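Local coordinates for piwi domain-containing protein (Vanderwaltozyma polyspora, PDB 5THE) that binds RNA and, as a budding-yeast Argonaute, probably uses guide RNA to select targets for cleavage, this chain being its C-terminal lobe, at residues M236-G244 with N541-I549; S290-D301 with N322-N331. All coordinates share one frame; numbering follows the deposited sequence.

Along the chain, contact 1 (M236-G244 with N541-I549) brings the last residues back to the end of helix 228-241, so its two halves enclose contact 2 (S290-D301 with N322-N331) in sequence. Contact 2 joins the loop after strand 282-289 and the start of strand 300-305 to helix 320-329 in the Piwi domain, whose fold is RNase H-like. The contact centres lie about 13 Å apart and the segments touch directly: Tyr-548 OH probably hydrogen-bonds Phe-298 O, and Lys-543 NZ forms a salt bridge with Asp-301 OD1. The chain end that reaches the RNA in contact 1 is thus anchored on the Piwi strands and loops of contact 2.

Contact 1: M236-G244 with N541-I549; sequences MKMNLKLLG and NIKSVMYYI. With nucleotides of chain B.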
loop_
_atom_site.group_PDB
_atom_site.type_symbol
_atom_site.label_atom_id
_atom_site.label_comp_id
_atom_site.label_asym_id
_atom_site.label_seq_id
_atom_site.Cartn_x
_atom_site.Cartn_y
_atom_site.Cartn_z
ATOM N N MET A 236 6.611 6.000 -10.640
ATOM C CA MET A 236 6.171 4.716 -10.106
ATOM C C MET A 236 4.705 4.787 -9.724
ATOM O O MET A 236 3.901 3.916 -10.093
ATOM C CB MET A 236 7.023 4.319 -8.901
ATOM C CG MET A 236 8.471 3.967 -9.271
ATOM S SD MET A 236 9.420 3.299 -7.906
ATOM C CE MET A 236 9.083 1.545 -7.995
ATOM N N LYS A 237 4.334 5.866 -9.034
ATOM C CA LYS A 237 2.960 6.045 -8.579
ATOM C C LYS A 237 2.024 6.288 -9.749
ATOM O O LYS A 237 0.934 5.715 -9.801
ATOM C CB LYS A 237 2.903 7.200 -7.564
ATOM C CG LYS A 237 3.688 6.896 -6.283
ATOM C CD LYS A 237 4.532 8.080 -5.782
ATOM C CE LYS A 237 3.683 9.253 -5.285
ATOM N NZ LYS A 237 2.808 8.933 -4.108
ATOM N N MET A 238 2.437 7.135 -10.697
ATOM C CA MET A 238 1.619 7.390 -11.878
ATOM C C MET A 238 1.331 6.099 -12.619
ATOM O O MET A 238 0.184 5.819 -12.990
ATOM C CB MET A 238 2.334 8.372 -12.801
ATOM C CG MET A 238 2.579 9.737 -12.168
ATOM S SD MET A 238 3.473 10.787 -13.329
ATOM C CE MET A 238 3.290 12.413 -12.560
ATOM N N ASN A 239 2.375 5.297 -12.839
ATOM C CA ASN A 239 2.219 4.064 -13.600
ATOM C C ASN A 239 1.201 3.141 -12.941
ATOM O O ASN A 239 0.361 2.549 -13.627
ATOM C CB ASN A 239 3.570 3.363 -13.744
ATOM C CG ASN A 239 3.541 2.203 -14.762
ATOM O OD1 ASN A 239 4.196 1.195 -14.579
ATOM N ND2 ASN A 239 2.834 2.385 -15.844
ATOM N N LEU A 240 1.247 3.023 -11.606
ATOM C CA LEU A 240 0.237 2.233 -10.899
ATOM C C LEU A 240 -1.164 2.791 -11.133
ATOM O O LEU A 240 -2.102 2.034 -11.420
ATOM C CB LEU A 240 0.550 2.171 -9.403
ATOM C CG LEU A 240 1.818 1.377 -9.040
ATOM C CD1 LEU A 240 2.145 1.520 -7.554
ATOM C CD2 LEU A 240 1.676 -0.116 -9.435
ATOM N N LYS A 241 -1.327 4.118 -10.994
ATOM C CA LYS A 241 -2.624 4.745 -11.227
ATOM C C LYS A 241 -3.099 4.518 -12.652
ATOM O O LYS A 241 -4.302 4.382 -12.891
ATOM C CB LYS A 241 -2.550 6.241 -10.913
ATOM C CG LYS A 241 -2.573 6.505 -9.413
ATOM C CD LYS A 241 -2.091 7.891 -9.089
ATOM C CE LYS A 241 -2.339 8.243 -7.627
ATOM N NZ LYS A 241 -1.794 9.613 -7.313
ATOM N N LEU A 242 -2.164 4.423 -13.598
ATOM C CA LEU A 242 -2.452 4.052 -14.974
ATOM C C LEU A 242 -2.548 2.536 -15.181
ATOM O O LEU A 242 -2.402 2.077 -16.318
ATOM C CB LEU A 242 -1.389 4.650 -15.890
ATOM C CG LEU A 242 -1.496 6.175 -15.957
ATOM C CD1 LEU A 242 -0.163 6.820 -16.355
ATOM C CD2 LEU A 242 -2.594 6.523 -16.949
ATOM N N LEU A 243 -2.785 1.768 -14.116
ATOM C CA LEU A 243 -3.011 0.323 -14.168
ATOM C C LEU A 243 -1.759 -0.442 -14.553
ATOM O O LEU A 243 -1.839 -1.600 -14.968
ATOM C CB LEU A 243 -4.160 -0.048 -15.122
ATOM C CG LEU A 243 -5.469 0.703 -14.863
ATOM C CD1 LEU A 243 -6.604 0.200 -15.774
ATOM C CD2 LEU A 243 -5.859 0.585 -13.408
ATOM N N GLY A 244 -0.594 0.176 -14.418
ATOM C CA GLY A 244 0.639 -0.487 -14.761
ATOM C C GLY A 244 1.162 -1.388 -13.659
ATOM O O GLY A 244 0.591 -1.537 -12.580
ATOM N N ASN A 541 -15.223 5.972 -11.551
ATOM C CA ASN A 541 -14.063 5.926 -12.445
ATOM C C ASN A 541 -12.855 5.289 -11.771
ATOM O O ASN A 541 -12.063 4.597 -12.420
ATOM C CB ASN A 541 -13.664 7.340 -12.900
ATOM C CG ASN A 541 -14.581 7.915 -13.964
ATOM O OD1 ASN A 541 -15.256 7.186 -14.688
ATOM N ND2 ASN A 541 -14.590 9.243 -14.075
ATOM N N ILE A 542 -12.671 5.541 -10.475
ATOM C CA ILE A 542 -11.421 5.184 -9.834
ATOM C C ILE A 542 -11.603 4.139 -8.744
ATOM O O ILE A 542 -10.643 3.808 -8.055
ATOM C CB ILE A 542 -10.697 6.428 -9.282
ATOM C CG1 ILE A 542 -11.608 7.208 -8.345
ATOM C CG2 ILE A 542 -10.190 7.316 -10.421
ATOM C CD1 ILE A 542 -10.808 8.045 -7.368
ATOM N N LYS A 543 -12.808 3.590 -8.587
ATOM C CA LYS A 543 -13.007 2.580 -7.551
ATOM C C LYS A 543 -12.118 1.362 -7.771
ATOM O O LYS A 543 -11.741 0.686 -6.807
ATOM C CB LYS A 543 -14.486 2.184 -7.480
ATOM C CG LYS A 543 -15.112 2.494 -6.121
ATOM C CD LYS A 543 -16.627 2.635 -6.189
ATOM C CE LYS A 543 -17.213 3.014 -4.828
ATOM N NZ LYS A 543 -17.110 1.901 -3.820
ATOM N N SER A 544 -11.736 1.082 -9.016
ATOM C CA SER A 544 -10.823 -0.009 -9.313
ATOM C C SER A 544 -9.395 0.475 -9.527
ATOM O O SER A 544 -8.572 -0.264 -10.069
ATOM C CB SER A 544 -11.304 -0.786 -10.542
ATOM O OG SER A 544 -12.610 -1.283 -10.326
ATOM N N VAL A 545 -9.087 1.692 -9.115
ATOM C CA VAL A 545 -7.775 2.287 -9.318
ATOM C C VAL A 545 -7.126 2.494 -7.962
ATOM O O VAL A 545 -7.813 2.768 -6.970
ATOM C CB VAL A 545 -7.902 3.620 -10.088
ATOM C CG1 VAL A 545 -6.550 4.324 -10.201
ATOM C CG2 VAL A 545 -8.526 3.370 -11.470
ATOM N N MET A 546 -5.797 2.346 -7.915
ATOM C CA MET A 546 -5.013 2.677 -6.722
ATOM C C MET A 546 -4.760 4.185 -6.648
ATOM O O MET A 546 -3.624 4.658 -6.663
ATOM C CB MET A 546 -3.695 1.910 -6.710
ATOM C CG MET A 546 -3.821 0.400 -6.578
ATOM S SD MET A 546 -2.233 -0.437 -6.827
ATOM C CE MET A 546 -1.308 0.143 -5.391
ATOM N N TYR A 547 -5.861 4.951 -6.565
ATOM C CA TYR A 547 -5.745 6.401 -6.494
ATOM C C TYR A 547 -5.052 6.852 -5.222
ATOM O O TYR A 547 -4.578 7.990 -5.156
ATOM C CB TYR A 547 -7.124 7.060 -6.590
ATOM C CG TYR A 547 -8.101 6.585 -5.541
ATOM C CD1 TYR A 547 -8.907 5.473 -5.773
ATOM C CD2 TYR A 547 -8.225 7.252 -4.321
ATOM C CE1 TYR A 547 -9.802 5.028 -4.819
ATOM C CE2 TYR A 547 -9.127 6.812 -3.352
ATOM C CZ TYR A 547 -9.906 5.700 -3.608
ATOM O OH TYR A 547 -10.809 5.254 -2.666
ATOM N N TYR A 548 -4.994 5.991 -4.213
ATOM C CA TYR A 548 -4.438 6.349 -2.922
ATOM C C TYR A 548 -2.916 6.263 -2.889
ATOM O O TYR A 548 -2.315 6.720 -1.908
ATOM C CB TYR A 548 -5.042 5.437 -1.846
ATOM C CG TYR A 548 -4.764 3.970 -2.108
ATOM C CD1 TYR A 548 -3.566 3.398 -1.708
ATOM C CD2 TYR A 548 -5.682 3.175 -2.782
ATOM C CE1 TYR A 548 -3.286 2.082 -1.962
ATOM C CE2 TYR A 548 -5.420 1.840 -3.039
ATOM C CZ TYR A 548 -4.216 1.301 -2.623
ATOM O OH TYR A 548 -3.926 -0.019 -2.865
ATOM N N ILE A 549 -2.286 5.691 -3.925
ATOM C CA ILE A 549 -0.844 5.424 -3.903
ATOM C C ILE A 549 -0.019 6.672 -4.183
ATOM O O ILE A 549 1.155 6.737 -3.801
ATOM C CB ILE A 549 -0.456 4.305 -4.913
ATOM C CG1 ILE A 549 0.899 3.683 -4.554
ATOM C CG2 ILE A 549 -0.354 4.866 -6.318
ATOM C CD1 ILE A 549 0.964 3.125 -3.164
ATOM O OXT ILE A 549 -0.486 7.635 -4.797
ATOM P P A B 2 6.644 15.486 -2.749
ATOM O OP1 A B 2 7.041 15.654 -1.328
ATOM O OP2 A B 2 7.247 16.335 -3.825
ATOM O "O5'" A B 2 6.844 13.956 -3.136
ATOM C "C5'" A B 2 6.227 13.403 -4.302
ATOM C "C4'" A B 2 6.905 12.128 -4.715
ATOM O "O4'" A B 2 8.235 12.430 -5.189
ATOM C "C3'" A B 2 7.146 11.120 -3.607
ATOM O "O3'" A B 2 6.008 10.361 -3.319
ATOM C "C2'" A B 2 8.306 10.302 -4.154
ATOM O "O2'" A B 2 7.852 9.434 -5.183
ATOM C "C1'" A B 2 9.131 11.400 -4.809
ATOM N N9 A B 2 10.113 12.015 -3.895
ATOM C C8 A B 2 9.891 13.057 -3.028
ATOM N N7 A B 2 10.948 13.440 -2.371
ATOM C C5 A B 2 11.945 12.605 -2.866
ATOM C C6 A B 2 13.300 12.516 -2.563
ATOM N N6 A B 2 13.860 13.325 -1.662
ATOM N N1 A B 2 14.032 11.571 -3.212
ATOM C C2 A B 2 13.407 10.787 -4.108
ATOM N N3 A B 2 12.118 10.774 -4.480
ATOM C C4 A B 2 11.449 11.715 -3.804
ATOM O OP3 U B 1 -0.449 11.579 -3.295
ATOM P P U B 1 0.361 12.243 -4.334
ATOM O OP1 U B 1 -0.530 12.782 -5.390
ATOM O OP2 U B 1 1.448 11.342 -4.754
ATOM O "O5'" U B 1 1.021 13.517 -3.676
ATOM C "C5'" U B 1 2.208 13.422 -2.901
ATOM C "C4'" U B 1 2.844 14.776 -2.812
ATOM O "O4'" U B 1 1.949 15.687 -2.107
ATOM C "C3'" U B 1 4.184 14.830 -2.092
ATOM O "O3'" U B 1 5.054 15.708 -2.806
ATOM C "C2'" U B 1 3.828 15.418 -0.725
ATOM O "O2'" U B 1 4.877 16.122 -0.095
ATOM C "C1'" U B 1 2.656 16.339 -1.066
ATOM N N1 U B 1 1.732 16.554 0.066
ATOM C C2 U B 1 1.504 17.843 0.479
ATOM O O2 U B 1 2.015 18.788 -0.082
ATOM N N3 U B 1 0.652 17.991 1.550
ATOM C C4 U B 1 0.013 16.973 2.234
ATOM O O4 U B 1 -0.738 17.249 3.175
ATOM C C5 U B 1 0.309 15.656 1.760
ATOM C C6 U B 1 1.144 15.498 0.724
ATOM P P A B 3 5.761 9.845 -1.828
ATOM O OP1 A B 3 4.417 9.200 -1.924
ATOM O OP2 A B 3 6.006 10.946 -0.850
ATOM O "O5'" A B 3 6.890 8.734 -1.621
ATOM C "C5'" A B 3 6.894 7.570 -2.432
ATOM C "C4'" A B 3 8.179 6.804 -2.285
ATOM O "O4'" A B 3 9.295 7.550 -2.835
ATOM C "C3'" A B 3 8.609 6.505 -0.862
ATOM O "O3'" A B 3 7.906 5.410 -0.334
ATOM C "C2'" A B 3 10.096 6.240 -1.027
ATOM O "O2'" A B 3 10.313 4.937 -1.556
ATOM C "C1'" A B 3 10.461 7.281 -2.089
ATOM N N9 A B 3 10.865 8.518 -1.424
ATOM C C8 A B 3 10.046 9.485 -0.882
ATOM N N7 A B 3 10.716 10.448 -0.298
ATOM C C5 A B 3 12.039 10.082 -0.471
ATOM C C6 A B 3 13.212 10.704 -0.063
ATOM N N6 A B 3 13.200 11.870 0.606
ATOM N N1 A B 3 14.366 10.081 -0.384
ATOM C C2 A B 3 14.315 8.912 -1.057
ATOM N N3 A B 3 13.260 8.213 -1.490
ATOM C C4 A B 3 12.148 8.879 -1.149
HETATM O O HOH W 1 0.560 9.516 -6.619
HETATM O O HOH W 2 -4.511 1.357 -10.184
HETATM O O HOH W 3 -2.139 9.724 -4.281
HETATM O O HOH W 4 -4.869 10.479 -6.393
#
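The flat terminal carboxylate of Ile-549 takes Lys-237 NZ on a lone pair of its O, in the carbonyl plane, at 2.8 Å and a C=O...N angle of 125°. A second flat group, the ring of Tyr-547, has Ile-542 CD1 over one face, offset toward the rim. Three bends in the Lys-237 chain, at chi2, chi3 and chi4, curl its ammonium back between protein and RNA, where NZ also donates to OP2 of U1 of chain B (2.8 Å) and to OP1 of A3 of chain B (2.7 Å). Lys-241 runs extended beyond CG, and its NZ forms a salt bridge with Ile-549 OXT at 3.5 Å while donating to Asn-215 O. A water 2.8 Å from Ile-549 OXT links that oxygen to OP2 of U1 of chain B and accepts from Lys-241 NZ. On the apolar side of the contact, Leu-240 CD1 packs on Ile-549 CG1 at 3.9 Å. An alanine in place of Lys-237 would probably leave the carboxylate and the two phosphates without the cation they share, with less to offset their mutual repulsion. Arg-481 adds another donor to Ile-549 O. Such a cluster is consistent with the guide 5'-phosphate pocket of eukaryotic Argonautes: the lysines probably offset the charge of chain terminus and RNA, making the protein's last residue part of the RNA-binding site.

Contact 2: S290-D301 with N322-N331; sequences SYDDKFTQFPGD and NRLKIYQKHN
A chi1 of 60° puts CG of Tyr-291 between the backbone N and the carbonyl carbon and lays its ring against His-330, at the end of helix 320-329, while His-330 holds CG anti to its own carbonyl carbon and presents a face to that ring. The result is a face-to-face stack, centroids 3.7 Å apart and planes at 13°. The imidazole is kept from turning by a bond in its own plane, His-330 ND1 donating to Ile-326 O at 3.1 Å. Ile-326 then works in two directions: CG2 presses on Tyr-291 CD2 at 3.4 Å, and CD1 meets Pro-299 CG at 3.9 Å, the two side chains running in opposite directions. Past the stack, Asn-331 ND2 spends its protons on two carbonyls, Tyr-291 O and, one turn back, Tyr-327 O, each at 2.8 Å, and so ties the loop to the helix end.

At the other end a salt bridge and an amide bond share one oxygen. Asp-301 OD2 accepts from Arg-323 NH1 at 2.9 Å, almost straight at 176°, and from Asn-322 ND2 at 2.8 Å, the two donors coming from opposite faces of the carboxylate plane. Bends at chi2 and chi3 lay one face of the Arg-323 guanidinium over Gly-300 CA. Lys-543 forms a salt bridge with Asp-301 OD1, so both carboxylate oxygens are engaged. The end of helix 320-329 is therefore held by the stack to the loop after strand 282-289, and its Arg-323 by the buried charge pair to the start of strand 300-305, and the two cations probably favour an ionised Asp-301.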
loop_
_atom_site.group_PDB
_atom_site.type_symbol
_atom_site.label_atom_id
_atom_site.label_comp_id
_atom_site.label_asym_id
_atom_site.label_seq_id
_atom_site.Cartn_x
_atom_site.Cartn_y
_atom_site.Cartn_z
ATOM N N SER A 290 -6.022 -7.841 -3.943
ATOM C CA SER A 290 -5.374 -8.194 -5.191
ATOM C C SER A 290 -6.402 -8.739 -6.173
ATOM O O SER A 290 -7.540 -9.047 -5.808
ATOM C CB SER A 290 -4.289 -9.233 -4.942
ATOM O OG SER A 290 -4.878 -10.434 -4.467
ATOM N N TYR A 291 -5.993 -8.887 -7.436
ATOM C CA TYR A 291 -6.895 -9.506 -8.392
ATOM C C TYR A 291 -6.250 -10.447 -9.395
ATOM O O TYR A 291 -6.975 -10.971 -10.242
ATOM C CB TYR A 291 -7.704 -8.440 -9.157
ATOM C CG TYR A 291 -6.922 -7.423 -9.970
ATOM C CD1 TYR A 291 -6.072 -7.810 -11.006
ATOM C CD2 TYR A 291 -7.091 -6.072 -9.744
ATOM C CE1 TYR A 291 -5.399 -6.867 -11.764
ATOM C CE2 TYR A 291 -6.431 -5.131 -10.505
ATOM C CZ TYR A 291 -5.589 -5.533 -11.505
ATOM O OH TYR A 291 -4.930 -4.579 -12.237
ATOM N N ASP A 292 -4.940 -10.691 -9.344
ATOM C CA ASP A 292 -4.378 -11.717 -10.213
ATOM C C ASP A 292 -3.141 -12.313 -9.548
ATOM O O ASP A 292 -2.874 -12.084 -8.362
ATOM C CB ASP A 292 -4.100 -11.171 -11.622
ATOM C CG ASP A 292 -3.046 -10.075 -11.656
ATOM O OD1 ASP A 292 -2.285 -9.890 -10.687
ATOM O OD2 ASP A 292 -2.982 -9.385 -12.699
ATOM N N ASP A 293 -2.379 -13.076 -10.323
ATOM C CA ASP A 293 -1.214 -13.771 -9.800
ATOM C C ASP A 293 0.045 -12.911 -9.813
ATOM O O ASP A 293 1.124 -13.416 -9.508
ATOM C CB ASP A 293 -0.997 -15.086 -10.568
ATOM C CG ASP A 293 -0.672 -14.880 -12.048
ATOM O OD1 ASP A 293 -0.710 -13.740 -12.549
ATOM O OD2 ASP A 293 -0.387 -15.892 -12.718
ATOM N N LYS A 294 -0.064 -11.625 -10.139
ATOM C CA LYS A 294 1.087 -10.729 -10.059
ATOM C C LYS A 294 1.103 -9.874 -8.796
ATOM O O LYS A 294 2.181 -9.452 -8.367
ATOM C CB LYS A 294 1.136 -9.819 -11.295
ATOM C CG LYS A 294 1.202 -10.576 -12.612
ATOM C CD LYS A 294 2.332 -11.616 -12.574
ATOM C CE LYS A 294 2.409 -12.432 -13.866
ATOM N NZ LYS A 294 3.536 -13.419 -13.787
ATOM N N PHE A 295 -0.066 -9.593 -8.203
ATOM C CA PHE A 295 -0.176 -8.897 -6.912
ATOM C C PHE A 295 0.410 -7.491 -6.969
ATOM O O PHE A 295 0.912 -6.947 -5.982
ATOM C CB PHE A 295 0.453 -9.724 -5.797
ATOM C CG PHE A 295 -0.115 -11.099 -5.727
ATOM C CD1 PHE A 295 -1.322 -11.327 -5.072
ATOM C CD2 PHE A 295 0.516 -12.151 -6.383
ATOM C CE1 PHE A 295 -1.867 -12.597 -5.027
ATOM C CE2 PHE A 295 -0.030 -13.444 -6.369
ATOM C CZ PHE A 295 -1.214 -13.676 -5.694
ATOM N N THR A 296 0.294 -6.899 -8.130
ATOM C CA THR A 296 0.834 -5.593 -8.448
ATOM C C THR A 296 -0.182 -4.481 -8.239
ATOM O O THR A 296 0.195 -3.308 -8.083
ATOM C CB THR A 296 1.303 -5.672 -9.904
ATOM O OG1 THR A 296 2.701 -6.027 -9.936
ATOM C CG2 THR A 296 1.024 -4.429 -10.627
ATOM N N GLN A 297 -1.463 -4.833 -8.214
ATOM C CA GLN A 297 -2.563 -3.879 -8.151
ATOM C C GLN A 297 -3.484 -4.263 -7.003
ATOM O O GLN A 297 -3.949 -5.409 -6.934
ATOM C CB GLN A 297 -3.322 -3.871 -9.468
ATOM C CG GLN A 297 -2.577 -3.168 -10.587
ATOM C CD GLN A 297 -2.694 -1.655 -10.465
ATOM O OE1 GLN A 297 -3.647 -1.149 -9.858
ATOM N NE2 GLN A 297 -1.727 -0.925 -11.035
ATOM N N PHE A 298 -3.736 -3.311 -6.106
ATOM C CA PHE A 298 -4.597 -3.515 -4.940
ATOM C C PHE A 298 -5.638 -2.402 -4.850
ATOM O O PHE A 298 -5.562 -1.541 -3.966
ATOM C CB PHE A 298 -3.785 -3.560 -3.645
ATOM C CG PHE A 298 -3.137 -4.884 -3.374
ATOM C CD1 PHE A 298 -1.967 -5.249 -4.032
ATOM C CD2 PHE A 298 -3.684 -5.764 -2.443
ATOM C CE1 PHE A 298 -1.364 -6.463 -3.781
ATOM C CE2 PHE A 298 -3.071 -6.996 -2.185
ATOM C CZ PHE A 298 -1.922 -7.346 -2.860
ATOM N N PRO A 299 -6.633 -2.393 -5.734
ATOM C CA PRO A 299 -7.747 -1.456 -5.546
ATOM C C PRO A 299 -8.489 -1.820 -4.275
ATOM O O PRO A 299 -8.396 -2.941 -3.772
ATOM C CB PRO A 299 -8.624 -1.642 -6.789
ATOM C CG PRO A 299 -8.263 -2.992 -7.339
ATOM C CD PRO A 299 -6.832 -3.300 -6.880
ATOM N N GLY A 300 -9.217 -0.842 -3.738
ATOM C CA GLY A 300 -9.857 -1.024 -2.452
ATOM C C GLY A 300 -11.075 -0.149 -2.293
ATOM O O GLY A 300 -11.404 0.677 -3.145
ATOM N N ASP A 301 -11.758 -0.366 -1.183
ATOM C CA ASP A 301 -12.876 0.460 -0.780
ATOM C C ASP A 301 -12.649 0.922 0.649
ATOM O O ASP A 301 -11.900 0.306 1.404
ATOM C CB ASP A 301 -14.198 -0.298 -0.898
ATOM C CG ASP A 301 -14.652 -0.429 -2.327
ATOM O OD1 ASP A 301 -14.797 0.616 -2.997
ATOM O OD2 ASP A 301 -14.844 -1.575 -2.785
ATOM N N ASN A 322 -16.738 -5.822 -4.174
ATOM C CA ASN A 322 -15.847 -5.345 -5.228
ATOM C C ASN A 322 -14.557 -6.143 -5.295
ATOM O O ASN A 322 -14.004 -6.316 -6.386
ATOM C CB ASN A 322 -15.531 -3.863 -5.027
ATOM C CG ASN A 322 -16.705 -2.989 -5.354
ATOM O OD1 ASN A 322 -17.592 -3.405 -6.090
ATOM N ND2 ASN A 322 -16.731 -1.780 -4.800
ATOM N N ARG A 323 -14.031 -6.603 -4.156
ATOM C CA ARG A 323 -12.863 -7.480 -4.222
ATOM C C ARG A 323 -13.160 -8.687 -5.098
ATOM O O ARG A 323 -12.334 -9.083 -5.929
ATOM C CB ARG A 323 -12.434 -7.938 -2.825
ATOM C CG ARG A 323 -12.534 -6.864 -1.735
ATOM C CD ARG A 323 -11.342 -5.926 -1.749
ATOM N NE ARG A 323 -11.274 -5.062 -2.928
ATOM C CZ ARG A 323 -12.089 -4.033 -3.133
ATOM N NH1 ARG A 323 -13.043 -3.771 -2.251
ATOM N NH2 ARG A 323 -11.961 -3.277 -4.215
ATOM N N LEU A 324 -14.354 -9.268 -4.944
ATOM C CA LEU A 324 -14.705 -10.444 -5.739
ATOM C C LEU A 324 -14.942 -10.076 -7.196
ATOM O O LEU A 324 -14.478 -10.779 -8.099
ATOM C CB LEU A 324 -15.944 -11.118 -5.158
ATOM C CG LEU A 324 -15.815 -11.747 -3.769
ATOM C CD1 LEU A 324 -17.151 -12.328 -3.335
ATOM C CD2 LEU A 324 -14.755 -12.808 -3.800
ATOM N N LYS A 325 -15.670 -8.983 -7.441
ATOM C CA LYS A 325 -15.980 -8.578 -8.810
ATOM C C LYS A 325 -14.714 -8.318 -9.608
ATOM O O LYS A 325 -14.587 -8.757 -10.755
ATOM C CB LYS A 325 -16.854 -7.320 -8.808
ATOM C CG LYS A 325 -18.331 -7.552 -8.543
ATOM C CD LYS A 325 -19.052 -6.197 -8.420
ATOM C CE LYS A 325 -20.549 -6.345 -8.544
ATOM N NZ LYS A 325 -21.257 -5.026 -8.497
ATOM N N ILE A 326 -13.779 -7.572 -9.029
ATOM C CA ILE A 326 -12.557 -7.242 -9.743
ATOM C C ILE A 326 -11.722 -8.492 -9.959
ATOM O O ILE A 326 -11.194 -8.725 -11.054
ATOM C CB ILE A 326 -11.767 -6.157 -8.987
ATOM C CG1 ILE A 326 -12.630 -4.898 -8.843
ATOM C CG2 ILE A 326 -10.476 -5.848 -9.738
ATOM C CD1 ILE A 326 -12.017 -3.816 -7.954
ATOM N N TYR A 327 -11.593 -9.321 -8.919
ATOM C CA TYR A 327 -10.866 -10.572 -9.082
ATOM C C TYR A 327 -11.445 -11.375 -10.237
ATOM O O TYR A 327 -10.710 -11.910 -11.081
ATOM C CB TYR A 327 -10.925 -11.389 -7.794
ATOM C CG TYR A 327 -10.198 -12.718 -7.881
ATOM C CD1 TYR A 327 -10.772 -13.819 -8.529
ATOM C CD2 TYR A 327 -8.944 -12.873 -7.310
ATOM C CE1 TYR A 327 -10.110 -15.038 -8.599
ATOM C CE2 TYR A 327 -8.265 -14.081 -7.384
ATOM C CZ TYR A 327 -8.857 -15.157 -8.023
ATOM O OH TYR A 327 -8.183 -16.348 -8.077
ATOM N N GLN A 328 -12.776 -11.479 -10.273
ATOM C CA GLN A 328 -13.430 -12.315 -11.273
ATOM C C GLN A 328 -13.145 -11.826 -12.691
ATOM O O GLN A 328 -12.944 -12.640 -13.605
ATOM C CB GLN A 328 -14.930 -12.346 -11.004
ATOM C CG GLN A 328 -15.714 -13.094 -12.070
ATOM C CD GLN A 328 -17.163 -13.206 -11.705
ATOM O OE1 GLN A 328 -17.793 -12.219 -11.325
ATOM N NE2 GLN A 328 -17.685 -14.425 -11.745
ATOM N N LYS A 329 -13.129 -10.501 -12.895
ATOM C CA LYS A 329 -12.868 -9.959 -14.230
ATOM C C LYS A 329 -11.482 -10.333 -14.731
ATOM O O LYS A 329 -11.280 -10.481 -15.941
ATOM C CB LYS A 329 -13.018 -8.437 -14.235
ATOM C CG LYS A 329 -14.402 -7.928 -13.868
ATOM C CD LYS A 329 -14.497 -6.416 -14.091
ATOM C CE LYS A 329 -15.444 -5.735 -13.100
ATOM N NZ LYS A 329 -16.865 -6.148 -13.261
ATOM N N HIS A 330 -10.524 -10.519 -13.830
ATOM C CA HIS A 330 -9.154 -10.826 -14.215
ATOM C C HIS A 330 -8.836 -12.317 -14.195
ATOM O O HIS A 330 -7.696 -12.691 -14.483
ATOM C CB HIS A 330 -8.175 -10.066 -13.304
ATOM C CG HIS A 330 -8.130 -8.596 -13.587
ATOM N ND1 HIS A 330 -9.016 -7.700 -13.024
ATOM C CD2 HIS A 330 -7.341 -7.874 -14.416
ATOM C CE1 HIS A 330 -8.753 -6.485 -13.474
ATOM N NE2 HIS A 330 -7.741 -6.563 -14.318
ATOM N N ASN A 331 -9.796 -13.171 -13.855
ATOM C CA ASN A 331 -9.555 -14.607 -13.794
ATOM C C ASN A 331 -10.664 -15.374 -14.521
ATOM O O ASN A 331 -11.162 -16.409 -14.051
ATOM C CB ASN A 331 -9.384 -15.050 -12.341
ATOM C CG ASN A 331 -8.139 -14.437 -11.696
ATOM O OD1 ASN A 331 -7.036 -14.970 -11.842
ATOM N ND2 ASN A 331 -8.306 -13.307 -11.002
HETATM O O HOH W 5 -9.876 -7.785 -6.028
HETATM O O HOH W 6 -4.596 -14.255 -12.491
HETATM O O HOH W 7 -9.728 -5.403 -5.272
HETATM O O HOH W 8 -13.321 -1.049 -5.209
HETATM O O HOH W 9 -17.261 -3.907 -2.166
#